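Local coordinates for Lmo1076 protein (Listeria monocytogenes serovar 1/2a, PDB 3FI7) that hydrolyses peptidoglycan as a virulence-associated autolysin of glycoside hydrolase family 73, an N-acetylglucosaminidase whose catalytic domain is held under autoinhibition, at residues Asn75-Leu78 and Phe79-Gly83; Ala161-Asn164 and Thr165-Ser168; Gln31-Ile34 and Asn35-Ser38. All coordinates share one frame; numbering follows the deposited sequence.

Contact 1 of 3, residues Asn75-Leu78 and Phe79-Gly83; sequences NYNL and FGIKG
The side-chain amide of N77 grips the backbone of I81 at two points, so that one asparagine bridges a tight bend in the chain. Its OD1 accepts a bond from N of I81 at 2.9 Å, with the donor tilted somewhat from the plane of the side-chain carbonyl. ND2 donates a hydrogen bond to the carbonyl O of I81 at 3.0 Å, approaching that oxygen on a lone pair, and the O of I81 lies almost in the plane of the N77 amide. Accepting and donating at once, the N77 amide mimics a backbone edge, and the paired bonds fix its rotation about chi2. CG stands anti to the backbone N (chi1 -171°), which swings the amide round alongside I81. A water adds a third link: it donates a bond to OD1 of N77 at 2.8 Å and accepts one from N of F79 at 3.2 Å. The backbone bond of the bend itself, from N of G80 to O of N77, is weak at 3.5 Å and marks a type I beta turn from N77 to G80. At the apex of the bend the packing is modest. CB of L78 meets ring atom CD2 of F79 at 3.9 Å, the two consecutive side chains lying against each other, while CB of I81 stays 3.9 Å from OD1 of N77. The buried ND2 of N77 has a second acceptor in O of A111, the last residue of strand 104-111, and I81 also pairs with A111 through backbone bonds. L78 and F79 serve the helices: F79 packs on Q58, A59 and E62 of helix 52-63 and on S119 and N123 of helix 116-129, while L78 touches S63 and H116, so the turn is wedged between these two helices and the strand.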
ATOM      1  N   ASN A  75      15.433   2.088   4.723  1.00 54.10           N
ATOM      2  CA  ASN A  75      14.782   0.862   5.174  1.00 51.13           C
ATOM      3  C   ASN A  75      13.723   0.355   4.202  1.00 45.65           C
ATOM      4  O   ASN A  75      13.619  -0.842   3.965  1.00 40.06           O
ATOM      5  CB  ASN A  75      14.178   1.085   6.555  1.00 46.29           C
ATOM      6  CG  ASN A  75      15.186   1.657   7.530  1.00 60.14           C
ATOM      7  OD1 ASN A  75      16.239   1.060   7.771  1.00 58.92           O
ATOM      8  ND2 ASN A  75      14.879   2.825   8.084  1.00 54.82           N
ATOM      9  N   TYR A  76      12.928   1.277   3.665  1.00 37.64           N
ATOM     10  CA  TYR A  76      11.976   0.961   2.603  1.00 45.00           C
ATOM     11  C   TYR A  76      10.869   0.011   3.044  1.00 43.87           C
ATOM     12  O   TYR A  76      10.227  -0.614   2.209  1.00 41.48           O
ATOM     13  CB  TYR A  76      12.712   0.366   1.397  1.00 44.52           C
ATOM     14  CG  TYR A  76      13.747   1.293   0.795  1.00 51.98           C
ATOM     15  CD1 TYR A  76      15.108   1.055   0.959  1.00 50.10           C
ATOM     16  CD2 TYR A  76      13.361   2.412   0.064  1.00 53.79           C
ATOM     17  CE1 TYR A  76      16.057   1.910   0.404  1.00 51.59           C
ATOM     18  CE2 TYR A  76      14.297   3.268  -0.491  1.00 52.78           C
ATOM     19  CZ  TYR A  76      15.641   3.012  -0.322  1.00 57.77           C
ATOM     20  OH  TYR A  76      16.562   3.870  -0.881  1.00 62.83           O
ATOM     21  N   ASN A  77      10.644  -0.084   4.349  1.00 41.86           N
ATOM     22  CA  ASN A  77       9.694  -1.040   4.916  1.00 38.44           C
ATOM     23  C   ASN A  77       8.317  -0.391   5.049  1.00 40.92           C
ATOM     24  O   ASN A  77       7.970   0.163   6.105  1.00 39.23           O
ATOM     25  CB  ASN A  77      10.227  -1.532   6.276  1.00 35.17           C
ATOM     26  CG  ASN A  77       9.428  -2.694   6.858  1.00 35.44           C
ATOM     27  OD1 ASN A  77       8.263  -2.907   6.520  1.00 38.49           O
ATOM     28  ND2 ASN A  77      10.060  -3.443   7.762  1.00 41.17           N
ATOM     29  N   LEU A  78       7.537  -0.456   3.970  1.00 32.13           N
ATOM     30  CA  LEU A  78       6.269   0.273   3.891  1.00 31.86           C
ATOM     31  C   LEU A  78       5.213  -0.274   4.831  1.00 36.50           C
ATOM     32  O   LEU A  78       4.344   0.461   5.297  1.00 36.34           O
ATOM     33  CB  LEU A  78       5.717   0.261   2.462  1.00 28.41           C
ATOM     34  CG  LEU A  78       6.594   0.918   1.391  1.00 38.85           C
ATOM     35  CD1 LEU A  78       6.064   0.583  -0.004  1.00 33.25           C
ATOM     36  CD2 LEU A  78       6.702   2.437   1.607  1.00 33.99           C
ATOM     37  N   PHE A  79       5.276  -1.567   5.110  1.00 34.50           N
ATOM     38  CA  PHE A  79       4.203  -2.188   5.871  1.00 36.24           C
ATOM     39  C   PHE A  79       4.590  -2.448   7.328  1.00 36.78           C
ATOM     40  O   PHE A  79       3.826  -3.043   8.077  1.00 34.41           O
ATOM     41  CB  PHE A  79       3.723  -3.453   5.158  1.00 29.84           C
ATOM     42  CG  PHE A  79       3.251  -3.208   3.753  1.00 31.33           C
ATOM     43  CD1 PHE A  79       1.919  -2.920   3.492  1.00 31.42           C
ATOM     44  CD2 PHE A  79       4.143  -3.248   2.691  1.00 30.98           C
ATOM     45  CE1 PHE A  79       1.479  -2.689   2.189  1.00 35.28           C
ATOM     46  CE2 PHE A  79       3.709  -3.023   1.394  1.00 36.93           C
ATOM     47  CZ  PHE A  79       2.372  -2.740   1.143  1.00 34.42           C
ATOM     48  N   GLY A  80       5.766  -1.978   7.733  1.00 38.86           N
ATOM     49  CA  GLY A  80       6.217  -2.152   9.108  1.00 34.04           C
ATOM     50  C   GLY A  80       6.360  -3.611   9.513  1.00 38.49           C
ATOM     51  O   GLY A  80       6.025  -3.994  10.630  1.00 42.96           O
ATOM     52  N   ILE A  81       6.863  -4.428   8.594  1.00 37.70           N
ATOM     53  CA  ILE A  81       7.032  -5.853   8.837  1.00 38.23           C
ATOM     54  C   ILE A  81       8.189  -6.134   9.795  1.00 44.20           C
ATOM     55  O   ILE A  81       9.297  -5.638   9.602  1.00 44.76           O
ATOM     56  CB  ILE A  81       7.292  -6.601   7.516  1.00 46.83           C
ATOM     57  CG1 ILE A  81       6.087  -6.460   6.585  1.00 40.31           C
ATOM     58  CG2 ILE A  81       7.618  -8.067   7.781  1.00 41.47           C
ATOM     59  CD1 ILE A  81       4.760  -6.723   7.266  1.00 40.90           C
ATOM     60  N   LYS A  82       7.929  -6.933  10.825  1.00 44.87           N
ATOM     61  CA  LYS A  82       8.971  -7.300  11.784  1.00 52.40           C
ATOM     62  C   LYS A  82       9.857  -8.431  11.271  1.00 51.63           C
ATOM     63  O   LYS A  82       9.442  -9.227  10.433  1.00 51.48           O
ATOM     64  CB  LYS A  82       8.363  -7.674  13.139  1.00 49.37           C
ATOM     65  CG  LYS A  82       7.952  -6.476  13.971  1.00 51.78           C
ATOM     66  CD  LYS A  82       7.349  -6.904  15.288  1.00 53.41           C
ATOM     67  CE  LYS A  82       6.764  -5.724  16.022  1.00 58.51           C
ATOM     68  NZ  LYS A  82       5.782  -6.163  17.049  1.00 75.53           N
ATOM     69  N   GLY A  83      11.085  -8.490  11.778  1.00 56.65           N
ATOM     70  CA  GLY A  83      12.032  -9.517  11.377  1.00 50.57           C
ATOM     71  C   GLY A  83      13.155  -8.964  10.518  1.00 56.91           C
ATOM     72  O   GLY A  83      13.679  -7.879  10.778  1.00 58.02           O
TER
HETATM   73  O   HOH W   1       7.115  -4.019   4.182  1.00 43.10           O

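Contact 2 of 3, residues Ala161-Asn164 and Thr165-Ser168; sequences ATDN and TYAS
D163 and T165 form the close-knit half of this bend. Oxygen OD1 of D163 takes two bonds from T165, one from its backbone N at 2.9 Å and one from its hydroxyl OG1 at 3.0 Å. The hydroxyl comes in on the syn lone pair, whereas the amide arrives on the anti side and well out of the carboxylate plane. A chi1 of 55° turns OG1 of T165 back to that oxygen. Carbonyl O of D163 then receives N of Y166 at 3.0 Å, closing a backbone turn from D163 to Y166. The other carboxylate oxygen, OD2, lies at the edge of the Y166 ring, 4.1 Å from CD1, and makes its salt bridge with K169, three residues after Y166 on helix 166-176. CB of A161 sits squarely over one face of the same ring, a CH-pi contact of 4.2 Å to the centroid, while the Y166 hydroxyl reaches E62 and Q58 of helix 52-63. The outer side is looser: N164 is exposed, and the methyl CG2 of T165 lies 3.5 Å from the backbone O of N164. With OD1 of D163 bonded to N of T165, two residues on, this is an Asx turn, here leading into the first turn of helix 166-176 with T165 at its N-cap position.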
ATOM      1  N   ALA A 161      -5.655  -6.312   9.879  1.00 38.93           N
ATOM      2  CA  ALA A 161      -5.543  -5.414  11.013  1.00 41.94           C
ATOM      3  C   ALA A 161      -6.822  -5.482  11.826  1.00 44.94           C
ATOM      4  O   ALA A 161      -7.905  -5.689  11.278  1.00 48.46           O
ATOM      5  CB  ALA A 161      -5.302  -3.975  10.533  1.00 33.71           C
ATOM      6  N   THR A 162      -6.694  -5.302  13.132  1.00 47.67           N
ATOM      7  CA  THR A 162      -7.857  -5.098  13.978  1.00 58.62           C
ATOM      8  C   THR A 162      -8.187  -3.610  13.949  1.00 61.41           C
ATOM      9  O   THR A 162      -7.440  -2.784  14.476  1.00 65.22           O
ATOM     10  CB  THR A 162      -7.586  -5.549  15.411  1.00 62.65           C
ATOM     11  OG1 THR A 162      -7.084  -6.890  15.394  1.00 61.50           O
ATOM     12  CG2 THR A 162      -8.865  -5.501  16.229  1.00 69.64           C
ATOM     13  N   ASP A 163      -9.299  -3.278  13.307  1.00 49.93           N
ATOM     14  CA  ASP A 163      -9.668  -1.892  13.029  1.00 40.63           C
ATOM     15  C   ASP A 163     -10.959  -2.006  12.245  1.00 44.25           C
ATOM     16  O   ASP A 163     -10.955  -2.414  11.081  1.00 43.17           O
ATOM     17  CB  ASP A 163      -8.576  -1.193  12.198  1.00 37.50           C
ATOM     18  CG  ASP A 163      -8.968   0.228  11.749  1.00 50.44           C
ATOM     19  OD1 ASP A 163     -10.162   0.589  11.842  1.00 45.54           O
ATOM     20  OD2 ASP A 163      -8.072   0.987  11.292  1.00 48.30           O
ATOM     21  N   ASN A 164     -12.071  -1.680  12.888  1.00 38.83           N
ATOM     22  CA  ASN A 164     -13.367  -1.935  12.276  1.00 52.37           C
ATOM     23  C   ASN A 164     -13.772  -0.891  11.240  1.00 49.05           C
ATOM     24  O   ASN A 164     -14.906  -0.895  10.761  1.00 49.55           O
ATOM     25  CB  ASN A 164     -14.455  -2.119  13.338  1.00 63.86           C
ATOM     26  CG  ASN A 164     -14.765  -0.844  14.075  1.00 74.76           C
ATOM     27  OD1 ASN A 164     -13.967   0.094  14.075  1.00 75.13           O
ATOM     28  ND2 ASN A 164     -15.932  -0.796  14.709  1.00 84.50           N
ATOM     29  N   THR A 165     -12.843  -0.002  10.891  1.00 36.03           N
ATOM     30  CA  THR A 165     -13.052   0.867   9.734  1.00 43.92           C
ATOM     31  C   THR A 165     -11.941   0.702   8.699  1.00 41.75           C
ATOM     32  O   THR A 165     -11.815   1.518   7.779  1.00 42.76           O
ATOM     33  CB  THR A 165     -13.181   2.359  10.121  1.00 46.12           C
ATOM     34  OG1 THR A 165     -12.037   2.756  10.884  1.00 49.97           O
ATOM     35  CG2 THR A 165     -14.450   2.599  10.939  1.00 44.00           C
ATOM     36  N   TYR A 166     -11.146  -0.355   8.845  1.00 36.35           N
ATOM     37  CA  TYR A 166     -10.047  -0.612   7.913  1.00 37.56           C
ATOM     38  C   TYR A 166     -10.510  -0.595   6.458  1.00 37.35           C
ATOM     39  O   TYR A 166      -9.941   0.116   5.631  1.00 38.24           O
ATOM     40  CB  TYR A 166      -9.345  -1.937   8.217  1.00 29.50           C
ATOM     41  CG  TYR A 166      -7.965  -2.024   7.605  1.00 37.68           C
ATOM     42  CD1 TYR A 166      -6.965  -1.132   7.974  1.00 33.28           C
ATOM     43  CD2 TYR A 166      -7.660  -2.990   6.655  1.00 35.68           C
ATOM     44  CE1 TYR A 166      -5.703  -1.199   7.410  1.00 39.38           C
ATOM     45  CE2 TYR A 166      -6.396  -3.068   6.090  1.00 37.20           C
ATOM     46  CZ  TYR A 166      -5.422  -2.172   6.469  1.00 35.52           C
ATOM     47  OH  TYR A 166      -4.160  -2.250   5.908  1.00 40.54           O
ATOM     48  N   ALA A 167     -11.541  -1.376   6.150  1.00 29.99           N
ATOM     49  CA  ALA A 167     -12.034  -1.474   4.775  1.00 35.82           C
ATOM     50  C   ALA A 167     -12.463  -0.112   4.255  1.00 39.79           C
ATOM     51  O   ALA A 167     -12.160   0.271   3.118  1.00 38.80           O
ATOM     52  CB  ALA A 167     -13.188  -2.459   4.685  1.00 30.90           C
ATOM     53  N   SER A 168     -13.173   0.616   5.102  1.00 34.53           N
ATOM     54  CA  SER A 168     -13.662   1.938   4.747  1.00 36.61           C
ATOM     55  C   SER A 168     -12.508   2.905   4.418  1.00 37.09           C
ATOM     56  O   SER A 168     -12.598   3.687   3.477  1.00 33.60           O
ATOM     57  CB  SER A 168     -14.543   2.484   5.878  1.00 32.04           C
ATOM     58  OG  SER A 168     -14.658   3.889   5.785  1.00 49.79           O
TER

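Contact 3 of 3, residues Gln31-Ile34 and Asn35-Ser38; sequences QTFI and NSIS
Q31 and N35, one helical turn apart, cross their side chains at a slant, with the two amide planes 37° apart. NE2 of Q31 donates to OD1 of N35 at 2.9 Å, and the bond is nearly straight. The acceptor lies in the plane of the Q31 amide, yet the donor is tilted by 31° from the plane of the N35 carbonyl. A bend at chi2 of Q31 (66°) turns the amide forward along the helix, towards N35, so that it can arrive there. Beneath it runs the backbone bond from N of N35 to O of Q31, 2.8 Å long. The pair is an i to i+4 bridge on an outer face of helix 29-47, where N35 is exposed and Q31 partly so. On the inner side, turned to helix 52-63, F33 and I37, also four residues apart, pack obliquely, CE1 of the ring meeting the terminal CD1 at 3.9 Å. F33 continues onto A60 and S63, I37 onto A59 and I34 onto I56. Between the two faces OG of S36 bends back to the carbonyl O of F33 at 2.7 Å. That oxygen also takes weak bonds from the backbone N of S36 and of I37.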
ATOM      1  N   GLN A  31       0.191  12.052  -4.197  1.00 30.80           N
ATOM      2  CA  GLN A  31       0.109  11.576  -5.575  1.00 32.04           C
ATOM      3  C   GLN A  31       1.481  11.081  -6.026  1.00 29.44           C
ATOM      4  O   GLN A  31       1.599  10.078  -6.731  1.00 32.21           O
ATOM      5  CB  GLN A  31      -0.394  12.692  -6.498  1.00 28.05           C
ATOM      6  CG  GLN A  31      -0.601  12.269  -7.948  1.00 32.04           C
ATOM      7  CD  GLN A  31      -1.727  11.258  -8.105  1.00 36.59           C
ATOM      8  OE1 GLN A  31      -2.869  11.506  -7.707  1.00 33.29           O
ATOM      9  NE2 GLN A  31      -1.407  10.112  -8.686  1.00 28.80           N
ATOM     10  N   THR A  32       2.521  11.780  -5.587  1.00 27.83           N
ATOM     11  CA  THR A  32       3.887  11.392  -5.922  1.00 30.68           C
ATOM     12  C   THR A  32       4.219  10.024  -5.329  1.00 34.17           C
ATOM     13  O   THR A  32       4.888   9.202  -5.968  1.00 34.05           O
ATOM     14  CB  THR A  32       4.887  12.442  -5.440  1.00 34.45           C
ATOM     15  OG1 THR A  32       4.712  13.629  -6.217  1.00 39.35           O
ATOM     16  CG2 THR A  32       6.336  11.940  -5.568  1.00 26.69           C
ATOM     17  N   PHE A  33       3.732   9.769  -4.118  1.00 29.58           N
ATOM     18  CA  PHE A  33       3.932   8.457  -3.513  1.00 34.41           C
ATOM     19  C   PHE A  33       3.249   7.364  -4.339  1.00 32.04           C
ATOM     20  O   PHE A  33       3.870   6.361  -4.682  1.00 32.70           O
ATOM     21  CB  PHE A  33       3.438   8.415  -2.063  1.00 35.22           C
ATOM     22  CG  PHE A  33       3.455   7.038  -1.473  1.00 35.84           C
ATOM     23  CD1 PHE A  33       2.300   6.278  -1.428  1.00 30.38           C
ATOM     24  CD2 PHE A  33       4.644   6.482  -1.009  1.00 33.39           C
ATOM     25  CE1 PHE A  33       2.318   4.994  -0.894  1.00 35.96           C
ATOM     26  CE2 PHE A  33       4.667   5.199  -0.480  1.00 32.65           C
ATOM     27  CZ  PHE A  33       3.503   4.456  -0.421  1.00 28.10           C
ATOM     28  N   ILE A  34       1.974   7.557  -4.659  1.00 31.58           N
ATOM     29  CA  ILE A  34       1.282   6.619  -5.542  1.00 29.74           C
ATOM     30  C   ILE A  34       2.048   6.423  -6.859  1.00 30.85           C
ATOM     31  O   ILE A  34       2.310   5.296  -7.262  1.00 30.81           O
ATOM     32  CB  ILE A  34      -0.147   7.076  -5.835  1.00 28.29           C
ATOM     33  CG1 ILE A  34      -1.015   6.931  -4.580  1.00 32.12           C
ATOM     34  CG2 ILE A  34      -0.730   6.288  -7.005  1.00 23.29           C
ATOM     35  CD1 ILE A  34      -2.198   7.899  -4.538  1.00 30.36           C
ATOM     36  N   ASN A  35       2.426   7.523  -7.510  1.00 31.39           N
ATOM     37  CA  ASN A  35       3.136   7.440  -8.786  1.00 29.03           C
ATOM     38  C   ASN A  35       4.407   6.606  -8.667  1.00 35.07           C
ATOM     39  O   ASN A  35       4.792   5.932  -9.608  1.00 33.20           O
ATOM     40  CB  ASN A  35       3.487   8.835  -9.316  1.00 25.08           C
ATOM     41  CG  ASN A  35       2.255   9.685  -9.612  1.00 26.77           C
ATOM     42  OD1 ASN A  35       1.135   9.177  -9.712  1.00 26.35           O
ATOM     43  ND2 ASN A  35       2.462  10.990  -9.741  1.00 28.58           N
ATOM     44  N   SER A  36       5.053   6.648  -7.504  1.00 32.24           N
ATOM     45  CA  SER A  36       6.331   5.968  -7.321  1.00 29.72           C
ATOM     46  C   SER A  36       6.222   4.455  -7.123  1.00 33.68           C
ATOM     47  O   SER A  36       7.205   3.755  -7.286  1.00 35.51           O
ATOM     48  CB  SER A  36       7.104   6.568  -6.141  1.00 30.08           C
ATOM     49  OG  SER A  36       6.590   6.092  -4.909  1.00 36.99           O
ATOM     50  N   ILE A  37       5.046   3.944  -6.772  1.00 29.63           N
ATOM     51  CA  ILE A  37       4.911   2.499  -6.569  1.00 31.49           C
ATOM     52  C   ILE A  37       3.902   1.798  -7.487  1.00 36.95           C
ATOM     53  O   ILE A  37       3.773   0.575  -7.446  1.00 38.42           O
ATOM     54  CB  ILE A  37       4.528   2.171  -5.115  1.00 35.39           C
ATOM     55  CG1 ILE A  37       3.195   2.845  -4.745  1.00 23.55           C
ATOM     56  CG2 ILE A  37       5.649   2.572  -4.149  1.00 24.97           C
ATOM     57  CD1 ILE A  37       2.504   2.171  -3.532  1.00 34.14           C
ATOM     58  N   SER A  38       3.181   2.559  -8.306  1.00 29.75           N
ATOM     59  CA  SER A  38       2.079   1.980  -9.074  1.00 30.24           C
ATOM     60  C   SER A  38       2.568   0.960 -10.101  1.00 32.96           C
ATOM     61  O   SER A  38       1.929  -0.068 -10.310  1.00 38.69           O
ATOM     62  CB  SER A  38       1.234   3.072  -9.753  1.00 26.44           C
ATOM     63  OG  SER A  38       1.990   3.769 -10.738  1.00 35.19           O
TER

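Along the chain contact 3 comes first, on helix 29-47, then contact 1 in the loop between helix 52-63 and strand 89-98, and contact 2 last, where the chain enters helix 166-176. Contacts 1 and 3 have centres 18 Å apart yet touch: CD2 of L78 packs on CE2 of F33 at 4.0 Å. Contact 2 lies 20 Å from contact 1 and 23 Å from contact 3, centre to centre, and touches neither. Helix 52-63 is what all three share, since F33, L78, F79 and Y166 each reach it. The contacts thus tie separate parts of the lysozyme-like catalytic domain to one helix, with contacts 2 and 3 on opposite sides of the chain's centre.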